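Local structure of Lmo0305 protein (Listeria monocytogenes, 3PJ0) at residues Leu61-Gly72 and Ala214-Val225; Ile306-Val316 and Asn347-Glu358. The protein is of undescribed function but belongs to the beta-eliminating lyase family, in the clan of fold-type I PLP-dependent enzymes, and carries pyridoxal phosphate linked to a lysine. All blocks are in the same frame, centred on the assembly; numbering follows the deposited sequence.

Contact 1 (Leu61-Gly72 and Ala214-Val225); sequences LGKQSAVFFPSG and AGAILAGNDDFV
F69 and A216, V67 and L218, and S65 and G220 are the hydrogen-bonded pairs of an antiparallel ladder that joins strand 65-69 to strand 216-220 at one edge of the seven-stranded sheet (order 1-7-6-5-4-2-3) of a fold-type I PLP-dependent enzyme. Each pair exchanges two backbone bonds; V67 N reaches L218 O at 2.8 Å and L218 N returns to V67 O at 3.0 Å. Between them, A66 faces A219 and F68 faces I217 as non-hydrogen-bonded pairs.

Apolar side chains divide between the sheet's two faces. On one, A66 CB lies 3.7 Å from I217 CG2, and L61 CD1 meets A219 CB. F68, CG anti to its backbone N (chi1 -173°), holds one ring face over A216 O, which sits toward the rim. On the other, F69 and L218 run side by side, CE2 of the ring 3.8 Å from CD2 of the leucine, while V67 and V225, the latter on the first turn of helix 222-234, slide past each other in opposite directions.

At the start of helix 72-87 the cofactor comes in: G72 N donates to OP1 of the modified lysine at position 208, and A216 CB packs 3.7 Å from that same N. S71 OG bonds G236 O of the second subunit.

Polar side chains grip the start of helix 222-234. In one of the modelled conformers, S65 OG donates to the anti lone pair of D222 OD1 at 3.1 Å. Q64 OE1 accepts D222 N at 2.9 Å, nearly straight (173°) and in the carbonyl plane.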
loop_
_atom_site.group_PDB
_atom_site.type_symbol
_atom_site.label_atom_id
_atom_site.label_comp_id
_atom_site.label_asym_id
_atom_site.label_seq_id
_atom_site.Cartn_x
_atom_site.Cartn_y
_atom_site.Cartn_z
ATOM N N LEU A 61 5.593 13.968 -17.221
ATOM C CA LEU A 61 4.541 13.384 -18.036
ATOM C C LEU A 61 3.650 14.400 -18.739
ATOM O O LEU A 61 2.771 14.018 -19.535
ATOM C CB LEU A 61 3.687 12.462 -17.189
ATOM C CG LEU A 61 4.425 11.340 -16.429
ATOM C CD1 LEU A 61 3.433 10.565 -15.578
ATOM C CD2 LEU A 61 5.154 10.450 -17.449
ATOM N N GLY A 62 3.898 15.689 -18.501
ATOM C CA GLY A 62 3.113 16.764 -19.142
ATOM C C GLY A 62 1.649 16.827 -18.724
ATOM O O GLY A 62 0.789 17.220 -19.507
ATOM N N LYS A 63 1.370 16.471 -17.479
ATOM C CA LYS A 63 0.006 16.488 -16.947
ATOM C C LYS A 63 -0.112 17.539 -15.836
ATOM O O LYS A 63 0.895 17.940 -15.223
ATOM C CB LYS A 63 -0.404 15.097 -16.441
ATOM C CG LYS A 63 -0.409 13.994 -17.482
ATOM C CD LYS A 63 -1.309 14.354 -18.648
ATOM C CE LYS A 63 -1.266 13.316 -19.783
ATOM N NZ LYS A 63 -2.220 13.771 -20.866
ATOM N N GLN A 64 -1.334 17.991 -15.579
ATOM C CA GLN A 64 -1.566 19.020 -14.564
ATOM C C GLN A 64 -1.185 18.572 -13.151
ATOM O O GLN A 64 -0.616 19.335 -12.377
ATOM C CB GLN A 64 -3.045 19.454 -14.553
ATOM C CG GLN A 64 -3.571 20.142 -15.825
ATOM C CD GLN A 64 -4.998 20.680 -15.647
ATOM O OE1 GLN A 64 -5.782 20.162 -14.838
ATOM N NE2 GLN A 64 -5.339 21.740 -16.408
ATOM N N SER A 65 -1.505 17.333 -12.804
ATOM C CA SER A 65 -1.143 16.844 -11.493
ATOM C C SER A 65 -1.084 15.330 -11.479
ATOM O O SER A 65 -1.421 14.654 -12.463
ATOM C CB SER A 65 -2.070 17.400 -10.396
ATOM O OG SER A 65 -3.412 16.982 -10.538
ATOM N N ALA A 66 -0.651 14.810 -10.343
ATOM C CA ALA A 66 -0.409 13.378 -10.177
ATOM C C ALA A 66 -0.613 13.000 -8.736
ATOM O O ALA A 66 -0.602 13.864 -7.844
ATOM C CB ALA A 66 1.027 13.012 -10.603
ATOM N N VAL A 67 -0.801 11.697 -8.524
ATOM C CA VAL A 67 -0.968 11.152 -7.198
ATOM C C VAL A 67 -0.103 9.906 -7.085
ATOM O O VAL A 67 -0.114 9.015 -7.960
ATOM C CB VAL A 67 -2.459 10.850 -6.842
ATOM C CG1 VAL A 67 -3.138 10.145 -7.956
ATOM C CG2 VAL A 67 -2.571 10.066 -5.501
ATOM N N PHE A 68 0.652 9.849 -5.999
ATOM C CA PHE A 68 1.475 8.692 -5.736
ATOM C C PHE A 68 0.643 7.578 -5.085
ATOM O O PHE A 68 0.025 7.772 -4.019
ATOM C CB PHE A 68 2.698 9.051 -4.873
ATOM C CG PHE A 68 3.668 7.910 -4.729
ATOM C CD1 PHE A 68 4.669 7.734 -5.655
ATOM C CD2 PHE A 68 3.547 6.990 -3.685
ATOM C CE1 PHE A 68 5.573 6.677 -5.547
ATOM C CE2 PHE A 68 4.422 5.923 -3.571
ATOM C CZ PHE A 68 5.441 5.754 -4.514
ATOM N N PHE A 69 0.665 6.402 -5.715
ATOM C CA PHE A 69 -0.061 5.218 -5.261
ATOM C C PHE A 69 0.837 4.057 -4.822
ATOM O O PHE A 69 1.881 3.855 -5.402
ATOM C CB PHE A 69 -0.915 4.680 -6.418
ATOM C CG PHE A 69 -2.306 5.291 -6.521
ATOM C CD1 PHE A 69 -3.354 4.793 -5.750
ATOM C CD2 PHE A 69 -2.573 6.331 -7.413
ATOM C CE1 PHE A 69 -4.635 5.340 -5.852
ATOM C CE2 PHE A 69 -3.903 6.857 -7.546
ATOM C CZ PHE A 69 -4.903 6.372 -6.753
ATOM N N PRO A 70 0.416 3.285 -3.807
ATOM C CA PRO A 70 1.244 2.132 -3.450
ATOM C C PRO A 70 1.387 1.127 -4.599
ATOM O O PRO A 70 2.391 0.420 -4.674
ATOM C CB PRO A 70 0.494 1.505 -2.273
ATOM C CG PRO A 70 -0.901 2.089 -2.313
ATOM C CD PRO A 70 -0.761 3.423 -2.918
ATOM N N SER A 71 0.386 1.044 -5.470
ATOM C CA SER A 71 0.418 0.109 -6.582
ATOM C C SER A 71 -0.349 0.574 -7.806
ATOM O O SER A 71 -1.301 1.381 -7.720
ATOM C CB SER A 71 -0.196 -1.229 -6.132
ATOM O OG SER A 71 -1.587 -1.104 -5.989
ATOM N N GLY A 72 0.086 0.047 -8.949
ATOM C CA GLY A 72 -0.601 0.227 -10.204
ATOM C C GLY A 72 -1.924 -0.525 -10.221
ATOM O O GLY A 72 -2.848 -0.082 -10.883
ATOM N N ALA A 214 8.875 -0.401 -4.974
ATOM C CA ALA A 214 7.464 -0.500 -5.329
ATOM C C ALA A 214 6.888 0.898 -5.516
ATOM O O ALA A 214 7.542 1.894 -5.215
ATOM C CB ALA A 214 6.673 -1.250 -4.257
ATOM N N GLY A 215 5.676 0.976 -6.028
ATOM C CA GLY A 215 5.030 2.277 -6.193
ATOM C C GLY A 215 4.665 2.663 -7.605
ATOM O O GLY A 215 5.177 2.114 -8.596
ATOM N N ALA A 216 3.788 3.670 -7.674
ATOM C CA ALA A 216 3.166 4.080 -8.906
ATOM C C ALA A 216 2.750 5.532 -8.848
ATOM O O ALA A 216 2.493 6.095 -7.767
ATOM C CB ALA A 216 1.917 3.225 -9.124
ATOM N N ILE A 217 2.660 6.131 -10.013
ATOM C CA ILE A 217 2.107 7.468 -10.152
ATOM C C ILE A 217 0.964 7.357 -11.145
ATOM O O ILE A 217 1.087 6.684 -12.170
ATOM C CB ILE A 217 3.123 8.501 -10.722
ATOM C CG1 ILE A 217 4.002 9.072 -9.622
ATOM C CG2 ILE A 217 2.389 9.701 -11.414
ATOM C CD1 ILE A 217 3.367 10.211 -8.806
ATOM N N LEU A 218 -0.153 8.001 -10.811
ATOM C CA LEU A 218 -1.286 8.163 -11.730
ATOM C C LEU A 218 -1.359 9.676 -11.973
ATOM O O LEU A 218 -1.410 10.471 -11.009
ATOM C CB LEU A 218 -2.583 7.677 -11.123
ATOM C CG LEU A 218 -3.851 7.797 -11.952
ATOM C CD1 LEU A 218 -3.835 6.877 -13.188
ATOM C CD2 LEU A 218 -5.118 7.502 -11.063
ATOM N N ALA A 219 -1.377 10.064 -13.247
ATOM C CA ALA A 219 -1.405 11.472 -13.614
ATOM C C ALA A 219 -2.496 11.825 -14.650
ATOM O O ALA A 219 -2.906 10.999 -15.494
ATOM C CB ALA A 219 0.001 11.904 -14.144
ATOM N N GLY A 220 -2.922 13.089 -14.600
ATOM C CA GLY A 220 -3.926 13.607 -15.530
ATOM C C GLY A 220 -4.379 14.982 -15.100
ATOM O O GLY A 220 -3.637 15.689 -14.444
ATOM N N ASN A 221 -5.582 15.376 -15.494
ATOM C CA ASN A 221 -6.085 16.688 -15.115
ATOM C C ASN A 221 -6.313 16.746 -13.613
ATOM O O ASN A 221 -6.533 15.694 -12.971
ATOM C CB ASN A 221 -7.406 16.994 -15.829
ATOM C CG ASN A 221 -7.224 17.309 -17.300
ATOM O OD1 ASN A 221 -6.106 17.517 -17.789
ATOM N ND2 ASN A 221 -8.342 17.378 -18.017
ATOM N N ASP A 222 -6.249 17.967 -13.074
ATOM C CA ASP A 222 -6.510 18.248 -11.658
ATOM C C ASP A 222 -7.790 17.583 -11.144
ATOM O O ASP A 222 -7.782 16.872 -10.122
ATOM C CB ASP A 222 -6.661 19.761 -11.429
ATOM C CG ASP A 222 -5.342 20.506 -11.419
ATOM O OD1 ASP A 222 -4.273 19.880 -11.255
ATOM O OD2 ASP A 222 -5.381 21.759 -11.519
ATOM N N ASP A 223 -8.884 17.793 -11.862
ATOM C CA ASP A 223 -10.206 17.239 -11.433
ATOM C C ASP A 223 -10.173 15.711 -11.348
ATOM O O ASP A 223 -10.712 15.125 -10.389
ATOM C CB ASP A 223 -11.335 17.649 -12.349
ATOM C CG ASP A 223 -11.638 19.132 -12.281
ATOM O OD1 ASP A 223 -11.135 19.841 -11.383
ATOM O OD2 ASP A 223 -12.430 19.567 -13.126
ATOM N N PHE A 224 -9.564 15.092 -12.363
ATOM C CA PHE A 224 -9.358 13.636 -12.386
ATOM C C PHE A 224 -8.550 13.140 -11.178
ATOM O O PHE A 224 -8.962 12.197 -10.508
ATOM C CB PHE A 224 -8.683 13.210 -13.715
ATOM C CG PHE A 224 -8.249 11.758 -13.765
ATOM C CD1 PHE A 224 -9.132 10.770 -14.175
ATOM C CD2 PHE A 224 -6.939 11.392 -13.473
ATOM C CE1 PHE A 224 -8.723 9.429 -14.250
ATOM C CE2 PHE A 224 -6.523 10.044 -13.518
ATOM C CZ PHE A 224 -7.428 9.066 -13.898
ATOM N N VAL A 225 -7.408 13.780 -10.908
ATOM C CA VAL A 225 -6.517 13.402 -9.792
ATOM C C VAL A 225 -7.198 13.584 -8.442
ATOM O O VAL A 225 -7.045 12.740 -7.522
ATOM C CB VAL A 225 -5.149 14.136 -9.878
ATOM C CG1 VAL A 225 -4.276 13.901 -8.626
ATOM C CG2 VAL A 225 -4.396 13.697 -11.124
HETATM O O HOH W 1 -3.405 17.064 -17.569
HETATM O O HOH W 2 -8.771 19.701 -14.142
HETATM O O HOH W 3 3.702 -1.203 -6.420
#

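Contact 2 (Ile306-Val316 and Asn347-Glu358); sequences ILTKIQDETGV and NLELVFRCLEKE
I310 packs against V351 where two helices run nearly antiparallel, the axes of 306-314 and 347-358 approaching to 9.8 Å at 151°, with CA pairs I306-E358, I310-V351 and T314-N347 marking the register. This is a helix-helix packing of the C-terminal part of the chain, remote from the cofactor lysine.

The apolar seam is centred on I310. Its CD1, at the end of a chain extended past CG1 (chi2 176°), meets L355 CD1 at 3.6 Å, the two side chains crossing at about a right angle; CG1 lies against C354 CB, and CG2 rests near the V351 backbone. At one end, the I306 and E358 side chains slide past each other in opposite directions, CG2 against CB. At the other, V351 CG2 touches both T314 OG1 and V316 CB, 3.5 Å from each, while T314 CG2 lies 3.8 Å from L350 CG.

Polar bonds lie at both ends. In the modelled conformer K309, extended, brings NZ to E358 OE2 at 2.9 Å, a salt bridge in which NZ meets OE2 from above the carboxylate plane. N347 ND2 donates to T314 O at 2.9 Å, nearly straight (172°) and with the oxygen in its amide plane, so a side chain of one helix ties down the C-terminal end of the other. T314 OG1 donates to I310 O and accepts V316 N in an ST turn, which fixes the hydroxyl beside V351.

Around the pair, helix 2-11 flanks the first helix through L6 against L307, and helix 260-275 flanks the second, F274 touching L355 and meeting the F352 ring edge-to-face.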
loop_
_atom_site.group_PDB
_atom_site.type_symbol
_atom_site.label_atom_id
_atom_site.label_comp_id
_atom_site.label_asym_id
_atom_site.label_seq_id
_atom_site.Cartn_x
_atom_site.Cartn_y
_atom_site.Cartn_z
ATOM N N ILE A 306 19.495 -28.046 -20.883
ATOM C CA ILE A 306 20.534 -27.294 -21.595
ATOM C C ILE A 306 20.884 -26.006 -20.830
ATOM O O ILE A 306 22.046 -25.732 -20.563
ATOM C CB ILE A 306 20.079 -26.966 -23.038
ATOM C CG1 ILE A 306 20.017 -28.274 -23.858
ATOM C CG2 ILE A 306 21.023 -25.958 -23.680
ATOM C CD1 ILE A 306 19.380 -28.129 -25.264
ATOM N N LEU A 307 19.882 -25.247 -20.440
ATOM C CA LEU A 307 20.130 -23.993 -19.738
ATOM C C LEU A 307 20.831 -24.241 -18.393
ATOM O O LEU A 307 21.719 -23.498 -18.011
ATOM C CB LEU A 307 18.839 -23.197 -19.552
ATOM C CG LEU A 307 18.105 -22.673 -20.798
ATOM C CD1 LEU A 307 16.957 -21.753 -20.371
ATOM C CD2 LEU A 307 19.045 -21.939 -21.797
ATOM N N THR A 308 20.452 -25.305 -17.687
ATOM C CA THR A 308 21.113 -25.656 -16.424
ATOM C C THR A 308 22.595 -25.921 -16.626
ATOM O O THR A 308 23.434 -25.404 -15.882
ATOM C CB THR A 308 20.455 -26.913 -15.800
ATOM O OG1 THR A 308 19.093 -26.607 -15.506
ATOM C CG2 THR A 308 21.157 -27.366 -14.514
ATOM N N LYS A 309 22.928 -26.712 -17.644
ATOM C CA LYS A 309 24.315 -27.047 -17.898
ATOM C C LYS A 309 25.093 -25.782 -18.222
ATOM O O LYS A 309 26.199 -25.592 -17.710
ATOM C CB LYS A 309 24.432 -28.046 -19.056
ATOM C CG LYS A 309 25.861 -28.304 -19.521
ATOM C CD LYS A 309 25.937 -29.371 -20.607
ATOM C CE LYS A 309 27.369 -29.555 -21.100
ATOM N NZ LYS A 309 27.438 -30.513 -22.231
ATOM N N ILE A 310 24.498 -24.902 -19.032
ATOM C CA ILE A 310 25.185 -23.689 -19.467
ATOM C C ILE A 310 25.388 -22.714 -18.316
ATOM O O ILE A 310 26.455 -22.124 -18.202
ATOM C CB ILE A 310 24.447 -22.992 -20.618
ATOM C CG1 ILE A 310 24.480 -23.858 -21.877
ATOM C CG2 ILE A 310 25.105 -21.653 -20.929
ATOM C CD1 ILE A 310 23.657 -23.247 -23.036
ATOM N N GLN A 311 24.356 -22.519 -17.502
ATOM C CA GLN A 311 24.441 -21.634 -16.336
ATOM C C GLN A 311 25.519 -22.110 -15.350
ATOM O O GLN A 311 26.310 -21.319 -14.828
ATOM C CB GLN A 311 23.076 -21.529 -15.656
ATOM C CG GLN A 311 22.033 -20.756 -16.523
ATOM C CD GLN A 311 20.614 -20.744 -15.957
ATOM O OE1 GLN A 311 19.808 -19.899 -16.337
ATOM N NE2 GLN A 311 20.301 -21.683 -15.058
ATOM N N ASP A 312 25.557 -23.411 -15.116
ATOM C CA ASP A 312 26.544 -23.989 -14.192
ATOM C C ASP A 312 27.990 -23.826 -14.681
ATOM O O ASP A 312 28.894 -23.582 -13.880
ATOM C CB ASP A 312 26.254 -25.482 -13.961
ATOM C CG ASP A 312 24.949 -25.742 -13.224
ATOM O OD1 ASP A 312 24.242 -24.815 -12.795
ATOM O OD2 ASP A 312 24.619 -26.925 -13.067
ATOM N N GLU A 313 28.187 -23.941 -15.993
ATOM C CA GLU A 313 29.514 -23.868 -16.617
ATOM C C GLU A 313 30.021 -22.442 -16.929
ATOM O O GLU A 313 31.228 -22.253 -17.113
ATOM C CB GLU A 313 29.533 -24.752 -17.876
ATOM C CG GLU A 313 29.411 -26.255 -17.533
ATOM C CD GLU A 313 29.216 -27.182 -18.728
ATOM O OE1 GLU A 313 29.119 -26.709 -19.883
ATOM O OE2 GLU A 313 29.148 -28.412 -18.501
ATOM N N THR A 314 29.118 -21.466 -17.021
ATOM C CA THR A 314 29.480 -20.051 -17.275
ATOM C C THR A 314 29.229 -19.031 -16.155
ATOM O O THR A 314 29.803 -17.939 -16.186
ATOM C CB THR A 314 28.733 -19.521 -18.516
ATOM O OG1 THR A 314 27.330 -19.344 -18.219
ATOM C CG2 THR A 314 28.908 -20.477 -19.689
ATOM N N GLY A 315 28.364 -19.356 -15.199
ATOM C CA GLY A 315 28.021 -18.426 -14.115
ATOM C C GLY A 315 27.047 -17.339 -14.544
ATOM O O GLY A 315 26.824 -16.396 -13.800
ATOM N N VAL A 316 26.464 -17.466 -15.741
ATOM C CA VAL A 316 25.521 -16.493 -16.261
ATOM C C VAL A 316 24.093 -17.041 -16.237
ATOM O O VAL A 316 23.775 -17.938 -16.992
ATOM C CB VAL A 316 25.815 -16.100 -17.744
ATOM C CG1 VAL A 316 24.780 -15.099 -18.228
ATOM C CG2 VAL A 316 27.239 -15.547 -17.927
ATOM N N ASN A 347 32.479 -14.658 -20.402
ATOM C CA ASN A 347 31.373 -15.486 -19.922
ATOM C C ASN A 347 30.164 -15.370 -20.855
ATOM O O ASN A 347 29.533 -16.377 -21.197
ATOM C CB ASN A 347 30.989 -15.115 -18.490
ATOM C CG ASN A 347 32.153 -15.205 -17.534
ATOM O OD1 ASN A 347 33.138 -14.474 -17.678
ATOM N ND2 ASN A 347 32.033 -16.063 -16.524
ATOM N N LEU A 348 29.865 -14.134 -21.260
ATOM C CA LEU A 348 28.749 -13.838 -22.170
ATOM C C LEU A 348 28.955 -14.568 -23.507
ATOM O O LEU A 348 28.065 -15.266 -23.961
ATOM C CB LEU A 348 28.603 -12.313 -22.339
ATOM C CG LEU A 348 27.516 -11.740 -23.256
ATOM C CD1 LEU A 348 26.122 -12.247 -22.868
ATOM C CD2 LEU A 348 27.567 -10.199 -23.235
ATOM N N GLU A 349 30.151 -14.452 -24.107
ATOM C CA GLU A 349 30.468 -15.168 -25.365
ATOM C C GLU A 349 30.289 -16.664 -25.201
ATOM O O GLU A 349 29.759 -17.336 -26.080
ATOM C CB GLU A 349 31.926 -14.947 -25.816
ATOM C CG GLU A 349 32.255 -13.541 -26.275
ATOM C CD GLU A 349 31.404 -13.079 -27.459
ATOM O OE1 GLU A 349 30.913 -13.943 -28.235
ATOM O OE2 GLU A 349 31.232 -11.841 -27.606
ATOM N N LEU A 350 30.717 -17.176 -24.051
ATOM C CA LEU A 350 30.683 -18.611 -23.800
ATOM C C LEU A 350 29.260 -19.163 -23.741
ATOM O O LEU A 350 29.001 -20.269 -24.245
ATOM C CB LEU A 350 31.454 -18.941 -22.530
ATOM C CG LEU A 350 31.715 -20.405 -22.192
ATOM C CD1 LEU A 350 32.450 -21.156 -23.313
ATOM C CD2 LEU A 350 32.520 -20.452 -20.895
ATOM N N VAL A 351 28.353 -18.383 -23.143
ATOM C CA VAL A 351 26.943 -18.746 -23.046
ATOM C C VAL A 351 26.374 -19.103 -24.413
ATOM O O VAL A 351 25.733 -20.134 -24.573
ATOM C CB VAL A 351 26.095 -17.581 -22.465
ATOM C CG1 VAL A 351 24.612 -17.750 -22.831
ATOM C CG2 VAL A 351 26.324 -17.460 -20.963
ATOM N N PHE A 352 26.633 -18.245 -25.396
ATOM C CA PHE A 352 26.118 -18.440 -26.740
ATOM C C PHE A 352 26.892 -19.457 -27.559
ATOM O O PHE A 352 26.294 -20.186 -28.337
ATOM C CB PHE A 352 25.956 -17.092 -27.430
ATOM C CG PHE A 352 24.889 -16.261 -26.794
ATOM C CD1 PHE A 352 23.549 -16.481 -27.111
ATOM C CD2 PHE A 352 25.192 -15.327 -25.818
ATOM C CE1 PHE A 352 22.549 -15.753 -26.496
ATOM C CE2 PHE A 352 24.188 -14.605 -25.203
ATOM C CZ PHE A 352 22.862 -14.817 -25.554
ATOM N N ARG A 353 28.208 -19.528 -27.376
ATOM C CA ARG A 353 28.980 -20.585 -28.015
ATOM C C ARG A 353 28.384 -21.920 -27.543
ATOM O O ARG A 353 28.104 -22.793 -28.370
ATOM C CB ARG A 353 30.464 -20.471 -27.656
ATOM N N CYS A 354 28.131 -22.054 -26.233
ATOM C CA CYS A 354 27.543 -23.286 -25.658
ATOM C C CYS A 354 26.107 -23.528 -26.113
ATOM O O CYS A 354 25.711 -24.664 -26.382
ATOM C CB CYS A 354 27.565 -23.266 -24.126
ATOM S SG CYS A 354 29.193 -23.423 -23.370
ATOM N N LEU A 355 25.328 -22.456 -26.206
ATOM C CA LEU A 355 23.942 -22.567 -26.647
ATOM C C LEU A 355 23.898 -23.107 -28.074
ATOM O O LEU A 355 23.132 -24.022 -28.366
ATOM C CB LEU A 355 23.231 -21.211 -26.556
ATOM C CG LEU A 355 21.701 -21.248 -26.578
ATOM C CD1 LEU A 355 21.176 -22.147 -25.469
ATOM C CD2 LEU A 355 21.125 -19.825 -26.444
ATOM N N GLU A 356 24.753 -22.561 -28.936
ATOM C CA GLU A 356 24.860 -22.985 -30.338
ATOM C C GLU A 356 25.311 -24.458 -30.444
ATOM O O GLU A 356 24.855 -25.185 -31.327
ATOM C CB GLU A 356 25.821 -22.041 -31.094
ATOM C CG GLU A 356 25.330 -20.550 -31.137
ATOM C CD GLU A 356 26.422 -19.511 -31.510
ATOM O OE1 GLU A 356 27.487 -19.895 -32.042
ATOM O OE2 GLU A 356 26.196 -18.294 -31.287
ATOM N N LYS A 357 26.170 -24.891 -29.515
ATOM C CA LYS A 357 26.693 -26.273 -29.481
ATOM C C LYS A 357 25.679 -27.309 -28.990
ATOM O O LYS A 357 25.669 -28.442 -29.486
ATOM C CB LYS A 357 27.938 -26.343 -28.584
ATOM C CG LYS A 357 28.538 -27.737 -28.402
ATOM N N GLU A 358 24.833 -26.927 -28.026
ATOM C CA GLU A 358 23.862 -27.863 -27.420
ATOM C C GLU A 358 22.566 -28.074 -28.210
ATOM O O GLU A 358 21.895 -29.085 -28.021
ATOM C CB GLU A 358 23.535 -27.461 -25.973
ATOM C CG GLU A 358 24.718 -27.529 -25.001
ATOM C CD GLU A 358 25.278 -28.946 -24.818
ATOM O OE1 GLU A 358 24.507 -29.934 -24.884
ATOM O OE2 GLU A 358 26.503 -29.064 -24.596
#

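From the N terminus, the chain passes helix 2-11 and reaches strand 65-69, which pairs with strand 216-220; segments 61-72 and 214-225 are separated by 141 residues, and contact 1 thus closes a long loop holding the five other strands of the large sheet. The chain then runs through helices 222-234, 243-256 and 260-275 to helix 300-314. Contact 2 closes a much shorter loop of 30 residues, containing strands 323-326 and 329-335 of the four-stranded antiparallel sheet. The loops follow in series, neither nesting nor crossing. Their centres lie 43 Å apart on opposite sides of the chain's centre: contact 1 completes an edge of the large sheet, contact 2 joins two helices of the C-terminal part.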